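Local coordinates for protein endonuclease V (PDB 6OZE) that probably cleaves inosine-containing RNA as a metal-dependent endoribonuclease of the RNase H-like superfamily, at residues A[41-46]-A[94-99]; A[59-64]-A[101-106]; A[69-74]-A[108-113]; A[116-121]-A[226-231]. The protein carries 4 engineered substitutions. One frame throughout, in Å; residues are numbered along the deposited sequence.

Contact 1 (A[41-46]-A[94-99])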
loop_
_atom_site.group_PDB
_atom_site.type_symbol
_atom_site.label_atom_id
_atom_site.label_comp_id
_atom_site.label_asym_id
_atom_site.label_seq_id
_atom_site.Cartn_x
_atom_site.Cartn_y
_atom_site.Cartn_z
ATOM N N GLY A 41 -4.188 3.234 9.110
ATOM C CA GLY A 41 -3.705 1.880 9.208
ATOM C C GLY A 41 -2.547 1.642 8.254
ATOM O O GLY A 41 -2.365 2.357 7.260
ATOM N N GLY A 42 -1.748 0.638 8.598
ATOM C CA GLY A 42 -0.676 0.178 7.732
ATOM C C GLY A 42 -0.700 -1.337 7.692
ATOM O O GLY A 42 -1.036 -1.991 8.686
ATOM N N VAL A 43 -0.376 -1.884 6.532
ATOM C CA VAL A 43 -0.381 -3.337 6.347
ATOM C C VAL A 43 0.920 -3.777 5.703
ATOM O O VAL A 43 1.525 -3.045 4.913
ATOM C CB VAL A 43 -1.582 -3.898 5.549
ATOM C CG1 VAL A 43 -2.875 -3.778 6.343
ATOM C CG2 VAL A 43 -1.692 -3.222 4.178
ATOM N N ASP A 44 1.332 -5.013 6.025
ATOM C CA ASP A 44 2.552 -5.582 5.479
ATOM C C ASP A 44 2.375 -7.081 5.368
ATOM O O ASP A 44 1.749 -7.693 6.233
ATOM C CB ASP A 44 3.744 -5.384 6.417
ATOM C CG ASP A 44 4.984 -6.129 5.940
ATOM O OD1 ASP A 44 5.584 -5.739 4.915
ATOM O OD2 ASP A 44 5.335 -7.154 6.558
ATOM N N VAL A 45 2.944 -7.653 4.314
ATOM C CA VAL A 45 3.242 -9.077 4.247
ATOM C C VAL A 45 4.723 -9.219 3.952
ATOM O O VAL A 45 5.235 -8.598 3.013
ATOM C CB VAL A 45 2.408 -9.802 3.176
ATOM C CG1 VAL A 45 2.794 -11.292 3.125
ATOM C CG2 VAL A 45 0.945 -9.653 3.486
ATOM N N SER A 46 5.410 -10.043 4.742
ATOM C CA SER A 46 6.840 -10.259 4.588
ATOM C C SER A 46 7.122 -11.745 4.595
ATOM O O SER A 46 6.709 -12.440 5.522
ATOM C CB SER A 46 7.611 -9.624 5.748
ATOM O OG SER A 46 7.531 -8.204 5.663
ATOM N N PRO A 94 -6.058 -12.270 1.008
ATOM C CA PRO A 94 -6.858 -13.062 1.955
ATOM C C PRO A 94 -6.451 -12.853 3.402
ATOM O O PRO A 94 -7.311 -12.752 4.287
ATOM C CB PRO A 94 -6.610 -14.503 1.504
ATOM C CG PRO A 94 -6.327 -14.387 0.060
ATOM C CD PRO A 94 -5.545 -13.118 -0.087
ATOM N N PHE A 95 -5.150 -12.787 3.664
ATOM C CA PHE A 95 -4.684 -12.685 5.040
ATOM C C PHE A 95 -4.836 -11.280 5.588
ATOM O O PHE A 95 -5.203 -11.104 6.756
ATOM C CB PHE A 95 -3.241 -13.173 5.126
ATOM C CG PHE A 95 -3.076 -14.549 4.588
ATOM C CD1 PHE A 95 -3.515 -15.637 5.318
ATOM C CD2 PHE A 95 -2.553 -14.759 3.325
ATOM C CE1 PHE A 95 -3.397 -16.916 4.817
ATOM C CE2 PHE A 95 -2.443 -16.043 2.817
ATOM C CZ PHE A 95 -2.859 -17.118 3.566
ATOM N N LEU A 96 -4.563 -10.271 4.766
ATOM C CA LEU A 96 -4.755 -8.911 5.232
ATOM C C LEU A 96 -6.228 -8.632 5.479
ATOM O O LEU A 96 -6.591 -7.976 6.461
ATOM C CB LEU A 96 -4.184 -7.939 4.202
ATOM C CG LEU A 96 -2.676 -8.072 3.993
ATOM C CD1 LEU A 96 -2.212 -7.054 2.930
ATOM C CD2 LEU A 96 -1.950 -7.821 5.304
ATOM N N LEU A 97 -7.097 -9.122 4.596
ATOM C CA LEU A 97 -8.525 -8.931 4.813
ATOM C C LEU A 97 -8.978 -9.565 6.126
ATOM O O LEU A 97 -9.797 -8.986 6.851
ATOM C CB LEU A 97 -9.308 -9.473 3.619
ATOM C CG LEU A 97 -10.717 -8.921 3.423
ATOM C CD1 LEU A 97 -11.077 -8.990 1.971
ATOM C CD2 LEU A 97 -11.697 -9.730 4.228
ATOM N N GLU A 98 -8.451 -10.754 6.458
ATOM C CA GLU A 98 -8.800 -11.414 7.709
ATOM C C GLU A 98 -8.366 -10.597 8.924
ATOM O O GLU A 98 -9.073 -10.559 9.941
ATOM C CB GLU A 98 -8.163 -12.802 7.756
ATOM C CG GLU A 98 -8.625 -13.657 8.905
ATOM C CD GLU A 98 -10.060 -14.133 8.737
ATOM O OE1 GLU A 98 -10.570 -14.113 7.596
ATOM O OE2 GLU A 98 -10.671 -14.527 9.751
ATOM N N LEU A 99 -7.197 -9.959 8.848
ATOM C CA LEU A 99 -6.764 -9.123 9.965
ATOM C C LEU A 99 -7.679 -7.918 10.138
ATOM O O LEU A 99 -8.008 -7.542 11.270
ATOM C CB LEU A 99 -5.323 -8.647 9.755
ATOM C CG LEU A 99 -4.254 -9.744 9.822
ATOM C CD1 LEU A 99 -2.884 -9.150 9.423
ATOM C CD2 LEU A 99 -4.204 -10.348 11.203
#
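Val43 and Val45, two residues apart on one side of strand 39-47, receive Leu96 of helix 89-106. From its CB, the leucine turns so that CG lies beside the backbone N (chi1 -63°), which sends the forked isopropyl end to the strand. CG sits 4.0 Å from Val45 CG2. One branch, CD1, comes 4.1 Å from Val43 CG2 and also reaches Val45 CG2; the other, CD2, lies 3.9 Å from both Val43 CB and Val45 CG2 and 3.8 Å from Asp44 O, resting on the backbone between the two valines. The strand belongs to the mixed sheet of an RNase H-like fold, and the helix packs across one face of it, the short segments running at 142° to each other with axes 9.5 Å apart. Leu134 of helix 130-138 also touches both Val43 and Leu96. With an alanine at this position CG and both methyls are gone, and a gap would probably open over Val43 and Val45. Asp44 points to the other face of the sheet, toward helix 226-242. There Ser46 OG donates to the syn lone pair of Asp44 OD2 over 2.6 Å, and Ser235 OG is a further partner of that oxygen.

Contact 2 (A[59-64]-A[101-106]). With NA (sodium ion), chain G.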
loop_
_atom_site.group_PDB
_atom_site.type_symbol
_atom_site.label_atom_id
_atom_site.label_comp_id
_atom_site.label_asym_id
_atom_site.label_seq_id
_atom_site.Cartn_x
_atom_site.Cartn_y
_atom_site.Cartn_z
ATOM N N LEU A 59 -1.067 -5.964 10.587
ATOM C CA LEU A 59 -1.918 -4.778 10.519
ATOM C C LEU A 59 -1.630 -3.920 11.731
ATOM O O LEU A 59 -1.642 -4.414 12.864
ATOM C CB LEU A 59 -3.395 -5.195 10.502
ATOM C CG LEU A 59 -4.423 -4.093 10.783
ATOM C CD1 LEU A 59 -4.422 -3.081 9.641
ATOM C CD2 LEU A 59 -5.806 -4.708 10.940
ATOM N N VAL A 60 -1.355 -2.634 11.492
ATOM C CA VAL A 60 -1.180 -1.676 12.574
ATOM C C VAL A 60 -2.147 -0.523 12.354
ATOM O O VAL A 60 -2.551 -0.235 11.223
ATOM C CB VAL A 60 0.265 -1.150 12.704
ATOM C CG1 VAL A 60 1.234 -2.308 12.973
ATOM C CG2 VAL A 60 0.676 -0.337 11.452
ATOM N N VAL A 61 -2.571 0.094 13.447
ATOM C CA VAL A 61 -3.332 1.337 13.376
ATOM C C VAL A 61 -2.600 2.376 14.207
ATOM O O VAL A 61 -2.188 2.094 15.339
ATOM C CB VAL A 61 -4.776 1.165 13.877
ATOM C CG1 VAL A 61 -5.551 2.482 13.724
ATOM C CG2 VAL A 61 -5.463 0.014 13.120
ATOM N N LEU A 62 -2.422 3.571 13.642
ATOM C CA LEU A 62 -1.762 4.671 14.323
ATOM C C LEU A 62 -2.727 5.841 14.480
ATOM O O LEU A 62 -3.596 6.077 13.635
ATOM C CB LEU A 62 -0.536 5.165 13.528
ATOM C CG LEU A 62 0.758 4.354 13.599
ATOM C CD1 LEU A 62 0.610 2.935 13.073
ATOM C CD2 LEU A 62 1.860 5.097 12.840
ATOM N N SER A 63 -2.575 6.568 15.572
ATOM C CA SER A 63 -3.301 7.816 15.713
ATOM C C SER A 63 -2.782 8.825 14.696
ATOM O O SER A 63 -1.650 8.734 14.222
ATOM C CB SER A 63 -3.119 8.351 17.122
ATOM O OG SER A 63 -1.747 8.552 17.421
ATOM N N PHE A 64 -3.634 9.777 14.343
ATOM C CA PHE A 64 -3.236 10.828 13.426
ATOM C C PHE A 64 -3.696 12.159 13.996
ATOM O O PHE A 64 -4.850 12.281 14.411
ATOM C CB PHE A 64 -3.892 10.626 12.049
ATOM C CG PHE A 64 -3.422 11.621 11.027
ATOM C CD1 PHE A 64 -4.074 12.834 10.870
ATOM C CD2 PHE A 64 -2.309 11.353 10.257
ATOM C CE1 PHE A 64 -3.619 13.766 9.945
ATOM C CE2 PHE A 64 -1.849 12.289 9.322
ATOM C CZ PHE A 64 -2.519 13.490 9.172
ATOM N N GLN A 101 -10.856 -7.703 9.282
ATOM C CA GLN A 101 -12.139 -8.148 9.817
ATOM C C GLN A 101 -12.042 -8.498 11.297
ATOM O O GLN A 101 -12.949 -8.172 12.074
ATOM C CB GLN A 101 -12.694 -9.318 9.005
ATOM C CG GLN A 101 -14.131 -9.673 9.387
ATOM C CD GLN A 101 -15.098 -8.522 9.135
ATOM O OE1 GLN A 101 -14.887 -7.699 8.241
ATOM N NE2 GLN A 101 -16.161 -8.457 9.931
ATOM N N GLN A 102 -10.954 -9.153 11.714
ATOM C CA GLN A 102 -10.752 -9.401 13.137
ATOM C C GLN A 102 -10.812 -8.102 13.934
ATOM O O GLN A 102 -11.471 -8.025 14.980
ATOM C CB GLN A 102 -9.414 -10.100 13.376
ATOM C CG GLN A 102 -9.045 -10.162 14.855
ATOM C CD GLN A 102 -7.598 -10.539 15.107
ATOM O OE1 GLN A 102 -6.768 -10.511 14.199
ATOM N NE2 GLN A 102 -7.288 -10.895 16.350
ATOM N N LEU A 103 -10.129 -7.068 13.449
ATOM C CA LEU A 103 -10.185 -5.772 14.117
ATOM C C LEU A 103 -11.612 -5.228 14.134
ATOM O O LEU A 103 -12.096 -4.762 15.169
ATOM C CB LEU A 103 -9.233 -4.802 13.419
ATOM C CG LEU A 103 -9.206 -3.395 14.025
ATOM C CD1 LEU A 103 -8.868 -3.461 15.511
ATOM C CD2 LEU A 103 -8.223 -2.511 13.257
ATOM N N ARG A 104 -12.302 -5.290 12.988
ATOM C CA ARG A 104 -13.642 -4.717 12.878
ATOM C C ARG A 104 -14.604 -5.327 13.889
ATOM O O ARG A 104 -15.510 -4.642 14.378
ATOM C CB ARG A 104 -14.178 -4.900 11.451
ATOM C CG ARG A 104 -15.244 -3.884 11.041
ATOM C CD ARG A 104 -15.959 -4.273 9.742
ATOM N NE ARG A 104 -15.062 -4.392 8.591
ATOM C CZ ARG A 104 -14.821 -3.419 7.714
ATOM N NH1 ARG A 104 -15.404 -2.236 7.848
ATOM N NH2 ARG A 104 -13.994 -3.628 6.698
ATOM N N GLU A 105 -14.418 -6.604 14.224
ATOM C CA GLU A 105 -15.282 -7.276 15.186
ATOM C C GLU A 105 -14.756 -7.173 16.612
ATOM O O GLU A 105 -15.548 -7.094 17.560
ATOM C CB GLU A 105 -15.450 -8.744 14.789
ATOM C CG GLU A 105 -16.121 -8.931 13.440
ATOM C CD GLU A 105 -16.102 -10.371 12.965
ATOM O OE1 GLU A 105 -15.526 -11.229 13.669
ATOM O OE2 GLU A 105 -16.660 -10.643 11.881
ATOM N N LYS A 106 -13.435 -7.174 16.785
ATOM C CA LYS A 106 -12.843 -7.147 18.118
ATOM C C LYS A 106 -12.853 -5.740 18.712
ATOM O O LYS A 106 -13.222 -5.550 19.877
ATOM C CB LYS A 106 -11.420 -7.711 18.061
ATOM C CG LYS A 106 -10.607 -7.557 19.337
ATOM C CD LYS A 106 -9.239 -8.222 19.206
ATOM C CE LYS A 106 -8.475 -7.695 18.001
ATOM N NZ LYS A 106 -7.060 -8.193 17.934
HETATM NA NA NA G . -6.872 13.980 13.782
HETATM O O HOH W 1 -6.319 15.093 16.034
HETATM O O HOH W 2 -6.317 15.397 11.777
HETATM O O HOH W 3 -8.909 15.804 13.211
#
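Leu103 sets one methyl, CD2, against both Leu59 and Val61, alternate residues on one face of strand 54-63. This is the packing of helix 89-106 on the antiparallel part of the RNase H-like sheet, near the C-terminal end of the helix. The extended first torsion of Leu103 (CG opposite the backbone N, chi1 180°) carries its branches off the helix to the strand. CD2 lies 3.7 Å from Val61 CG2 and 4.0 Å from Leu59 CD2, and seen from this methyl the two partners lie in directions about a right angle apart, so it straddles them. The Leu59 and Leu103 side chains cross nearly perpendicularly, whereas Val61 meets Leu103 at a slant. Pro112 touches both Val61 and Leu103 and so extends the apolar patch. On another side of the helix, Gln101 NE2 donates almost straight (173°) to Glu105 OE2 from above the carboxylate plane, a bond made less certain by the poor order of Glu105, while Arg104 NE makes only a weak bond to Gln101 OE1. Past the end of the strand, the backbone serves as a metal ligand: Phe64 O binds a sodium ion at 2.7 Å, together with Leu37 O, Gln38 OE1 and three waters. One of these waters, 2.5 Å from the sodium, lies in the plane of the Phe64 ring at its edge.

Contact 3 (A[69-74]-A[108-113])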
loop_
_atom_site.group_PDB
_atom_site.type_symbol
_atom_site.label_atom_id
_atom_site.label_comp_id
_atom_site.label_asym_id
_atom_site.label_seq_id
_atom_site.Cartn_x
_atom_site.Cartn_y
_atom_site.Cartn_z
ATOM N N VAL A 69 1.269 4.159 17.695
ATOM C CA VAL A 69 0.589 2.887 17.468
ATOM C C VAL A 69 -0.487 2.691 18.529
ATOM O O VAL A 69 -0.209 2.737 19.734
ATOM C CB VAL A 69 1.588 1.718 17.454
ATOM C CG1 VAL A 69 0.848 0.385 17.325
ATOM C CG2 VAL A 69 2.571 1.865 16.294
ATOM N N VAL A 70 -1.723 2.455 18.080
ATOM C CA VAL A 70 -2.829 2.134 18.979
ATOM C C VAL A 70 -3.327 0.703 18.824
ATOM O O VAL A 70 -4.070 0.225 19.697
ATOM C CB VAL A 70 -3.992 3.145 18.851
ATOM C CG1 VAL A 70 -3.531 4.539 19.252
ATOM C CG2 VAL A 70 -4.511 3.184 17.429
ATOM N N TYR A 71 -2.932 0.004 17.767
ATOM C CA TYR A 71 -3.318 -1.389 17.574
ATOM C C TYR A 71 -2.261 -2.057 16.718
ATOM O O TYR A 71 -1.765 -1.456 15.762
ATOM C CB TYR A 71 -4.665 -1.497 16.845
ATOM C CG TYR A 71 -5.108 -2.922 16.573
ATOM C CD1 TYR A 71 -5.795 -3.634 17.529
ATOM C CD2 TYR A 71 -4.834 -3.539 15.358
ATOM C CE1 TYR A 71 -6.210 -4.930 17.296
ATOM C CE2 TYR A 71 -5.249 -4.856 15.116
ATOM C CZ TYR A 71 -5.927 -5.533 16.094
ATOM O OH TYR A 71 -6.354 -6.835 15.878
ATOM N N GLU A 72 -1.927 -3.301 17.046
ATOM C CA GLU A 72 -1.034 -4.061 16.186
ATOM C C GLU A 72 -1.382 -5.535 16.271
ATOM O O GLU A 72 -1.679 -6.052 17.353
ATOM C CB GLU A 72 0.440 -3.848 16.556
ATOM C CG GLU A 72 0.790 -4.177 17.988
ATOM C CD GLU A 72 2.223 -3.813 18.330
ATOM O OE1 GLU A 72 2.702 -2.759 17.858
ATOM O OE2 GLU A 72 2.872 -4.585 19.064
ATOM N N GLU A 73 -1.363 -6.205 15.119
ATOM C CA GLU A 73 -1.570 -7.645 15.092
ATOM C C GLU A 73 -0.732 -8.234 13.971
ATOM O O GLU A 73 -0.734 -7.711 12.854
ATOM C CB GLU A 73 -3.048 -7.986 14.903
ATOM C CG GLU A 73 -3.348 -9.504 14.901
ATOM C CD GLU A 73 -3.102 -10.186 16.244
ATOM O OE1 GLU A 73 -3.095 -9.502 17.289
ATOM O OE2 GLU A 73 -2.938 -11.425 16.254
ATOM N N SER A 74 -0.017 -9.322 14.273
ATOM C CA SER A 74 0.809 -10.012 13.290
ATOM C C SER A 74 0.479 -11.491 13.360
ATOM O O SER A 74 0.231 -12.021 14.448
ATOM C CB SER A 74 2.291 -9.866 13.613
ATOM O OG SER A 74 2.699 -8.504 13.506
ATOM N N PRO A 108 -14.024 -2.311 16.985
ATOM C CA PRO A 108 -14.464 -1.417 15.900
ATOM C C PRO A 108 -14.122 0.040 16.138
ATOM O O PRO A 108 -13.963 0.795 15.171
ATOM C CB PRO A 108 -15.981 -1.647 15.843
ATOM C CG PRO A 108 -16.338 -2.173 17.203
ATOM C CD PRO A 108 -15.157 -2.995 17.635
ATOM N N GLY A 109 -13.997 0.461 17.395
ATOM C CA GLY A 109 -13.599 1.827 17.667
ATOM C C GLY A 109 -12.178 2.157 17.267
ATOM O O GLY A 109 -11.811 3.336 17.288
ATOM N N LEU A 110 -11.369 1.156 16.927
ATOM C CA LEU A 110 -10.004 1.388 16.471
ATOM C C LEU A 110 -9.847 1.190 14.972
ATOM O O LEU A 110 -8.717 1.233 14.469
ATOM C CB LEU A 110 -9.011 0.498 17.226
ATOM C CG LEU A 110 -8.764 0.850 18.696
ATOM C CD1 LEU A 110 -7.772 -0.128 19.318
ATOM C CD2 LEU A 110 -8.289 2.287 18.851
ATOM N N MET A 111 -10.942 0.971 14.247
ATOM C CA MET A 111 -10.844 0.713 12.817
ATOM C C MET A 111 -10.184 1.899 12.130
ATOM O O MET A 111 -10.524 3.054 12.429
ATOM C CB MET A 111 -12.230 0.502 12.213
ATOM C CG MET A 111 -12.713 -0.939 12.279
ATOM S SD MET A 111 -11.731 -2.028 11.222
ATOM C CE MET A 111 -11.967 -1.273 9.619
ATOM N N PRO A 112 -9.248 1.665 11.226
ATOM C CA PRO A 112 -8.632 2.780 10.503
ATOM C C PRO A 112 -9.607 3.421 9.527
ATOM O O PRO A 112 -10.504 2.773 8.985
ATOM C CB PRO A 112 -7.477 2.111 9.756
ATOM C CG PRO A 112 -7.876 0.668 9.626
ATOM C CD PRO A 112 -8.642 0.366 10.887
ATOM N N GLN A 113 -9.401 4.714 9.276
ATOM C CA GLN A 113 -10.189 5.409 8.264
ATOM C C GLN A 113 -9.570 5.308 6.876
ATOM O O GLN A 113 -10.227 5.665 5.882
ATOM C CB GLN A 113 -10.349 6.882 8.662
ATOM C CG GLN A 113 -11.216 7.069 9.895
ATOM C CD GLN A 113 -10.980 8.397 10.557
ATOM O OE1 GLN A 113 -10.034 8.545 11.325
ATOM N NE2 GLN A 113 -11.823 9.383 10.256
#
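Val70 and Tyr71, consecutive residues of strand 69-78, both turn to Leu110, whose CD2 goes to the side chain of Val70 and whose CD1 goes to the carbonyl of Val70 and to Tyr71. In Leu110, CG stands beside the backbone N (chi1 -71°), and the forked end projects to the strand. CD2 meets Val70 CG2 at 4.1 Å, the two side chains crossing at a slant. CD1 turns to the backbone, 3.7 Å from Val70 O, and also comes 4.2 Å from Tyr71 CB. Toward the phenol this methyl stands obliquely, while the ring itself leads off from Leu110 to helix 89-106, where it packs on Leu103 and its OH is hydrogen-bonded to Lys106 NZ. Neighbours on a regular strand would point to opposite sides of the sheet; here Val70 and Tyr71 both face Val61 in a classic beta bulge, with Val70 in a helix-like backbone conformation (psi -13°). The bulge thus lets both residues of this outermost strand within the chain face the connection that follows helix 89-106 in the RNase H-like fold. Leu110 ends a short 3-10 turn, residues 108-110, marked by a backbone hydrogen bond of 3.2 Å from Met111 N to Pro108 O. Beyond it the connection is anchored to the chain at the start of strand 39-47, where Gln113 OE1 takes the backbone N-H of both Gln38 and Arg39.

Contact 4 (A[116-121]-A[226-231])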
loop_
_atom_site.group_PDB
_atom_site.type_symbol
_atom_site.label_atom_id
_atom_site.label_comp_id
_atom_site.label_asym_id
_atom_site.label_seq_id
_atom_site.Cartn_x
_atom_site.Cartn_y
_atom_site.Cartn_z
ATOM N N LEU A 116 -2.606 2.583 4.505
ATOM C CA LEU A 116 -1.412 2.687 3.678
ATOM C C LEU A 116 -0.882 1.270 3.486
ATOM O O LEU A 116 -0.589 0.570 4.467
ATOM C CB LEU A 116 -0.355 3.569 4.331
ATOM C CG LEU A 116 -0.775 5.008 4.665
ATOM C CD1 LEU A 116 0.450 5.810 5.112
ATOM C CD2 LEU A 116 -1.467 5.708 3.482
ATOM N N VAL A 117 -0.751 0.859 2.231
ATOM C CA VAL A 117 -0.441 -0.522 1.869
ATOM C C VAL A 117 0.950 -0.569 1.271
ATOM O O VAL A 117 1.259 0.193 0.346
ATOM C CB VAL A 117 -1.460 -1.028 0.843
ATOM C CG1 VAL A 117 -1.142 -2.462 0.418
ATOM C CG2 VAL A 117 -2.826 -0.943 1.427
ATOM N N ASP A 118 1.793 -1.458 1.788
ATOM C CA ASP A 118 3.075 -1.711 1.149
ATOM C C ASP A 118 2.824 -2.476 -0.144
ATOM O O ASP A 118 2.745 -3.708 -0.136
ATOM C CB ASP A 118 4.008 -2.484 2.083
ATOM C CG ASP A 118 5.408 -2.663 1.500
ATOM O OD1 ASP A 118 5.660 -2.244 0.351
ATOM O OD2 ASP A 118 6.270 -3.221 2.202
ATOM N N GLY A 119 2.697 -1.751 -1.244
ATOM C CA GLY A 119 2.290 -2.329 -2.509
ATOM C C GLY A 119 1.700 -1.245 -3.385
ATOM O O GLY A 119 1.586 -0.090 -2.987
ATOM N N ASN A 120 1.338 -1.635 -4.600
ATOM C CA ASN A 120 0.811 -0.661 -5.543
ATOM C C ASN A 120 -0.707 -0.766 -5.635
ATOM O O ASN A 120 -1.311 -1.801 -5.333
ATOM C CB ASN A 120 1.404 -0.856 -6.938
ATOM C CG ASN A 120 2.886 -0.568 -6.998
ATOM O OD1 ASN A 120 3.314 0.569 -7.256
ATOM N ND2 ASN A 120 3.689 -1.611 -6.804
ATOM N N GLY A 121 -1.313 0.336 -6.057
ATOM C CA GLY A 121 -2.716 0.387 -6.397
ATOM C C GLY A 121 -2.923 0.310 -7.891
ATOM O O GLY A 121 -2.681 -0.731 -8.518
ATOM N N GLU A 226 5.104 6.145 8.499
ATOM C CA GLU A 226 5.009 5.464 9.793
ATOM C C GLU A 226 4.091 4.252 9.805
ATOM O O GLU A 226 4.504 3.211 10.339
ATOM C CB GLU A 226 4.658 6.474 10.893
ATOM C CG GLU A 226 5.874 7.135 11.531
ATOM C CD GLU A 226 6.893 6.109 12.024
ATOM O OE1 GLU A 226 7.791 5.740 11.239
ATOM O OE2 GLU A 226 6.791 5.656 13.190
ATOM N N PRO A 227 2.871 4.297 9.258
ATOM C CA PRO A 227 2.016 3.086 9.325
ATOM C C PRO A 227 2.622 1.909 8.583
ATOM O O PRO A 227 2.539 0.765 9.069
ATOM C CB PRO A 227 0.682 3.557 8.723
ATOM C CG PRO A 227 0.690 5.097 8.942
ATOM C CD PRO A 227 2.139 5.449 8.678
ATOM N N VAL A 228 3.247 2.149 7.436
ATOM C CA VAL A 228 3.922 1.098 6.671
ATOM C C VAL A 228 5.160 0.610 7.412
ATOM O O VAL A 228 5.431 -0.600 7.515
ATOM C CB VAL A 228 4.293 1.666 5.285
ATOM C CG1 VAL A 228 5.114 0.675 4.481
ATOM C CG2 VAL A 228 3.043 2.098 4.524
ATOM N N ARG A 229 5.927 1.552 7.958
ATOM C CA ARG A 229 7.163 1.207 8.656
ATOM C C ARG A 229 6.876 0.371 9.894
ATOM O O ARG A 229 7.577 -0.611 10.160
ATOM C CB ARG A 229 7.899 2.495 9.047
ATOM C CG ARG A 229 9.377 2.302 9.372
ATOM C CD ARG A 229 10.066 3.597 9.741
ATOM N NE ARG A 229 9.659 4.114 11.045
ATOM C CZ ARG A 229 10.245 3.800 12.198
ATOM N NH1 ARG A 229 9.803 4.334 13.327
ATOM N NH2 ARG A 229 11.265 2.945 12.231
ATOM N N GLN A 230 5.844 0.744 10.659
ATOM C CA GLN A 230 5.512 -0.026 11.860
ATOM C C GLN A 230 4.986 -1.407 11.502
ATOM O O GLN A 230 5.262 -2.371 12.220
ATOM C CB GLN A 230 4.533 0.751 12.743
ATOM C CG GLN A 230 5.140 2.017 13.364
ATOM C CD GLN A 230 6.241 1.723 14.354
ATOM O OE1 GLN A 230 6.250 0.669 14.996
ATOM N NE2 GLN A 230 7.179 2.648 14.486
ATOM N N ALA A 231 4.243 -1.538 10.398
ATOM C CA ALA A 231 3.774 -2.871 10.020
ATOM C C ALA A 231 4.943 -3.742 9.583
ATOM O O ALA A 231 4.974 -4.940 9.899
ATOM C CB ALA A 231 2.695 -2.771 8.939
#
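Two first torsions bring Leu116 and Val228 together. The backbone turns Leu116 CB to the helix; with CG beside the backbone N (chi1 -58°) the branched end slants on to Pro227. Val228 is modelled in two conformers; in this one, CG1 lies opposite the backbone N (chi1 175°) and CG2 beside it, and the two methyls part toward different residues of the strand. CG2 packs 3.7 Å from Leu116 CB and also lies 3.9 Å from the carbonyl Leu116 O. CG1 stands over the aliphatic base of Asp118, 4.1 Å from its CB. At the start of the helix, the Pro227 ring presents CG and CD to the tip of Leu116, with Pro227 CG 3.9 Å from Leu116 CD1. Asp118 takes part through its CB, while its carboxylate is engaged elsewhere, OD2 forming a salt bridge with Lys147 NZ. The strand and helix segments approach to 7.9 Å between axes at 47°. On the helix side away from the strand, Glu226 and Arg229 form a salt bridge whose details are doubtful, both residues being modelled in two conformers. Strand 115-118 runs parallel to its neighbour 39-47, and the side chains of Asp118 and Asp44 touch; carboxylates brought together on these adjacent parallel strands, beneath a C-terminal helix, are characteristic of the RNase H-like fold and its metal-dependent nucleases.

Contacts 1, 2 and 3 line one flank of the mixed sheet: helix 89-106 serves contacts 1 and 2 on neighbouring strands, and the connection after it serves contact 3 on the next strand out. Contacts 2 and 3 nearly coincide, their centres about 2 Å apart; contact 1 lies about 11 and 12 Å from them. Along the chain the first three interleave, three strands coming before the helix and its connection, and contact 4 follows in series. It lies about 10 Å from contact 1, where strands 39-47 and 115-118 pair, and places helix 226-242 on the opposite face. The central sheet of the nuclease fold is thus packed between helices.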